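Side-chain contact in proteasome accessory factor B/C (PafBC) (Paenarthrobacter aurescens, PDB 6SJ9), which probably acts as a transcriptional regulator of the bacterial DNA damage response, joining winged helix-turn-helix modules to WYL domains: residues Q148-V153 with D384-I389. Sequence-based numbering, arbitrary orientation.
Sequences QAFDDV and DLKILI
With CG anti to its own carbonyl carbon (chi1 -75°) and a bend in the chain at chi3 (51°), Lys386 reaches across to Asp151, whose CG is likewise anti to the carbonyl carbon, beside the backbone N. The ammonium NZ of Lys386 settles 2.6 Å from Asp151 OD1, a salt bridge that uses the syn lone pair of that oxygen. An aspartate suits this partly exposed position because its short carboxylate offers the ammonium two oxygens, the second, Asp151 OD2, lying 3.2 Å from Lys386 NZ. The two side chains cross at about a right angle, and Lys386 CE follows NZ to within 3.3 Å of Asp151 OD1. A lysine suits its place because the backbones stand well apart, with the CA atoms of Phe150 and Lys386 separated by 8.6 Å, and its aliphatic part can rest beside the Phe150 ring while the ammonium reaches the carboxylate. Lys386 CG lies obliquely to that ring, 4.3 Å from Phe150 CD1. The contact ties helix 147-159 of the WYL domain, with its Sm-like fold, to helix 378-389 of the PafC helix-turn-helix domain, and thus joins modules distant in sequence. Phe150 is a fitting buried neighbour, its flat ring meeting Trp192 and Trp406 edge-to-face. Were Asp151 an alanine, the Lys386 ammonium would probably lose its close carboxylate partner, keep the long, weak ion pair to Asp383, and have its end freer to swing. On another flank of the first helix, Gln148 NE2 donates to Asp152 OD1 (3.1 Å) from above the carboxylate plane, while Asp152 OD2 forms a salt bridge with Arg594.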
ATOM      1  N   GLN A 148      -9.129  -7.017 -13.004  1.00 45.35           N
ATOM      2  CA  GLN A 148      -9.830  -7.337 -14.248  1.00 49.36           C
ATOM      3  C   GLN A 148     -11.326  -6.978 -14.162  1.00 48.52           C
ATOM      4  O   GLN A 148     -11.879  -6.354 -15.071  1.00 47.54           O
ATOM      5  CB  GLN A 148      -9.655  -8.824 -14.594  1.00 48.92           C
ATOM      6  CG  GLN A 148     -10.237  -9.104 -15.978  1.00 52.28           C
ATOM      7  CD  GLN A 148      -9.448  -8.363 -17.069  1.00 59.02           C
ATOM      8  OE1 GLN A 148      -8.205  -8.419 -17.104  1.00 57.85           O
ATOM      9  NE2 GLN A 148     -10.157  -7.614 -17.925  1.00 63.74           N
ATOM     10  N   ALA A 149     -11.984  -7.353 -13.068  1.00 49.99           N
ATOM     11  CA  ALA A 149     -13.402  -7.037 -12.881  1.00 52.05           C
ATOM     12  C   ALA A 149     -13.614  -5.540 -12.844  1.00 55.54           C
ATOM     13  O   ALA A 149     -14.599  -5.003 -13.398  1.00 54.07           O
ATOM     14  CB  ALA A 149     -13.918  -7.676 -11.590  1.00 46.66           C
ATOM     15  N   PHE A 150     -12.676  -4.842 -12.220  1.00 54.78           N
ATOM     16  CA  PHE A 150     -12.720  -3.396 -12.251  1.00 51.10           C
ATOM     17  C   PHE A 150     -12.597  -2.887 -13.669  1.00 48.69           C
ATOM     18  O   PHE A 150     -13.337  -1.975 -14.069  1.00 50.35           O
ATOM     19  CB  PHE A 150     -11.609  -2.812 -11.395  1.00 51.02           C
ATOM     20  CG  PHE A 150     -12.026  -1.612 -10.645  1.00 47.86           C
ATOM     21  CD1 PHE A 150     -11.916  -0.377 -11.209  1.00 47.35           C
ATOM     22  CD2 PHE A 150     -12.530  -1.738  -9.359  1.00 51.23           C
ATOM     23  CE1 PHE A 150     -12.330   0.741 -10.518  1.00 46.17           C
ATOM     24  CE2 PHE A 150     -12.938  -0.635  -8.636  1.00 51.44           C
ATOM     25  CZ  PHE A 150     -12.840   0.613  -9.232  1.00 48.36           C
ATOM     26  N   ASP A 151     -11.563  -3.362 -14.401  1.00 43.67           N
ATOM     27  CA  ASP A 151     -11.398  -2.928 -15.781  1.00 44.49           C
ATOM     28  C   ASP A 151     -12.649  -3.220 -16.610  1.00 40.50           C
ATOM     29  O   ASP A 151     -13.005  -2.425 -17.481  1.00 42.42           O
ATOM     30  CB  ASP A 151     -10.189  -3.575 -16.452  1.00 43.62           C
ATOM     31  CG  ASP A 151      -8.816  -3.099 -15.857  1.00 54.69           C
ATOM     32  OD1 ASP A 151      -8.748  -2.102 -15.091  1.00 56.00           O
ATOM     33  OD2 ASP A 151      -7.779  -3.723 -16.207  1.00 59.04           O
ATOM     34  N   ASP A 152     -13.325  -4.343 -16.346  1.00 38.47           N
ATOM     35  CA  ASP A 152     -14.448  -4.741 -17.202  1.00 43.26           C
ATOM     36  C   ASP A 152     -15.672  -3.870 -16.960  1.00 40.70           C
ATOM     37  O   ASP A 152     -16.308  -3.406 -17.918  1.00 40.65           O
ATOM     38  CB  ASP A 152     -14.789  -6.213 -16.986  1.00 43.32           C
ATOM     39  CG  ASP A 152     -13.742  -7.109 -17.557  1.00 47.34           C
ATOM     40  OD1 ASP A 152     -13.105  -6.750 -18.595  1.00 50.78           O
ATOM     41  OD2 ASP A 152     -13.610  -8.208 -17.017  1.00 49.99           O
ATOM     42  N   VAL A 153     -15.960  -3.564 -15.690  1.00 39.67           N
ATOM     43  CA  VAL A 153     -17.072  -2.663 -15.384  1.00 37.36           C
ATOM     44  C   VAL A 153     -16.797  -1.278 -15.949  1.00 39.62           C
ATOM     45  O   VAL A 153     -17.668  -0.665 -16.562  1.00 40.43           O
ATOM     46  CB  VAL A 153     -17.333  -2.615 -13.866  1.00 33.61           C
ATOM     47  CG1 VAL A 153     -18.342  -1.479 -13.535  1.00 37.95           C
ATOM     48  CG2 VAL A 153     -17.966  -3.934 -13.446  1.00 34.35           C
ATOM     49  N   ASP A 384      -3.563   4.952 -12.667  1.00 34.12           N
ATOM     50  CA  ASP A 384      -3.134   5.734 -11.505  1.00 35.96           C
ATOM     51  C   ASP A 384      -4.148   5.635 -10.395  1.00 32.75           C
ATOM     52  O   ASP A 384      -3.783   5.498  -9.240  1.00 29.61           O
ATOM     53  CB  ASP A 384      -2.953   7.225 -11.830  1.00 35.24           C
ATOM     54  CG  ASP A 384      -1.779   7.494 -12.756  1.00 42.43           C
ATOM     55  OD1 ASP A 384      -0.854   6.670 -12.860  1.00 44.44           O
ATOM     56  OD2 ASP A 384      -1.787   8.570 -13.369  1.00 46.84           O
ATOM     57  N   LEU A 385      -5.441   5.705 -10.736  1.00 34.22           N
ATOM     58  CA  LEU A 385      -6.465   5.681  -9.704  1.00 34.53           C
ATOM     59  C   LEU A 385      -6.594   4.298  -9.100  1.00 36.42           C
ATOM     60  O   LEU A 385      -6.842   4.179  -7.899  1.00 38.07           O
ATOM     61  CB  LEU A 385      -7.821   6.169 -10.249  1.00 32.06           C
ATOM     62  CG  LEU A 385      -7.859   7.652 -10.583  1.00 35.82           C
ATOM     63  CD1 LEU A 385      -9.083   8.059 -11.364  1.00 35.37           C
ATOM     64  CD2 LEU A 385      -7.845   8.430  -9.286  1.00 33.20           C
ATOM     65  N   LYS A 386      -6.448   3.236  -9.914  1.00 36.74           N
ATOM     66  CA  LYS A 386      -6.504   1.879  -9.361  1.00 37.75           C
ATOM     67  C   LYS A 386      -5.364   1.651  -8.366  1.00 36.52           C
ATOM     68  O   LYS A 386      -5.554   1.003  -7.341  1.00 39.34           O
ATOM     69  CB  LYS A 386      -6.445   0.831 -10.491  1.00 39.89           C
ATOM     70  CG  LYS A 386      -7.798   0.689 -11.308  1.00 42.39           C
ATOM     71  CD  LYS A 386      -7.559  -0.031 -12.678  1.00 41.20           C
ATOM     72  CE  LYS A 386      -6.778  -1.388 -12.575  1.00 45.09           C
ATOM     73  NZ  LYS A 386      -6.427  -1.891 -13.971  1.00 49.95           N
ATOM     74  N   ILE A 387      -4.162   2.148  -8.668  1.00 38.92           N
ATOM     75  CA  ILE A 387      -3.063   2.029  -7.709  1.00 34.40           C
ATOM     76  C   ILE A 387      -3.412   2.765  -6.431  1.00 36.78           C
ATOM     77  O   ILE A 387      -3.207   2.257  -5.323  1.00 38.98           O
ATOM     78  CB  ILE A 387      -1.760   2.593  -8.308  1.00 35.73           C
ATOM     79  CG1 ILE A 387      -1.273   1.693  -9.440  1.00 35.35           C
ATOM     80  CG2 ILE A 387      -0.674   2.684  -7.168  1.00 38.12           C
ATOM     81  CD1 ILE A 387      -0.362   2.403 -10.393  1.00 35.92           C
ATOM     82  N   LEU A 388      -3.981   3.968  -6.567  1.00 36.40           N
ATOM     83  CA  LEU A 388      -4.194   4.820  -5.414  1.00 39.95           C
ATOM     84  C   LEU A 388      -5.356   4.328  -4.535  1.00 44.64           C
ATOM     85  O   LEU A 388      -5.222   4.246  -3.303  1.00 43.48           O
ATOM     86  CB  LEU A 388      -4.472   6.271  -5.869  1.00 34.38           C
ATOM     87  CG  LEU A 388      -4.826   7.273  -4.753  1.00 35.48           C
ATOM     88  CD1 LEU A 388      -3.577   7.430  -3.887  1.00 39.83           C
ATOM     89  CD2 LEU A 388      -5.228   8.660  -5.297  1.00 36.51           C
ATOM     90  N   ILE A 389      -6.513   4.031  -5.126  1.00 42.78           N
ATOM     91  CA  ILE A 389      -7.720   3.831  -4.319  1.00 40.05           C
ATOM     92  C   ILE A 389      -8.367   2.476  -4.514  1.00 38.40           C
ATOM     93  O   ILE A 389      -9.415   2.232  -3.916  1.00 45.99           O
ATOM     94  CB  ILE A 389      -8.782   4.921  -4.589  1.00 42.20           C
ATOM     95  CG1 ILE A 389      -9.253   4.833  -6.041  1.00 45.51           C
ATOM     96  CG2 ILE A 389      -8.344   6.294  -4.259  1.00 39.66           C
ATOM     97  CD1 ILE A 389     -10.412   5.771  -6.309  1.00 48.21           C
TER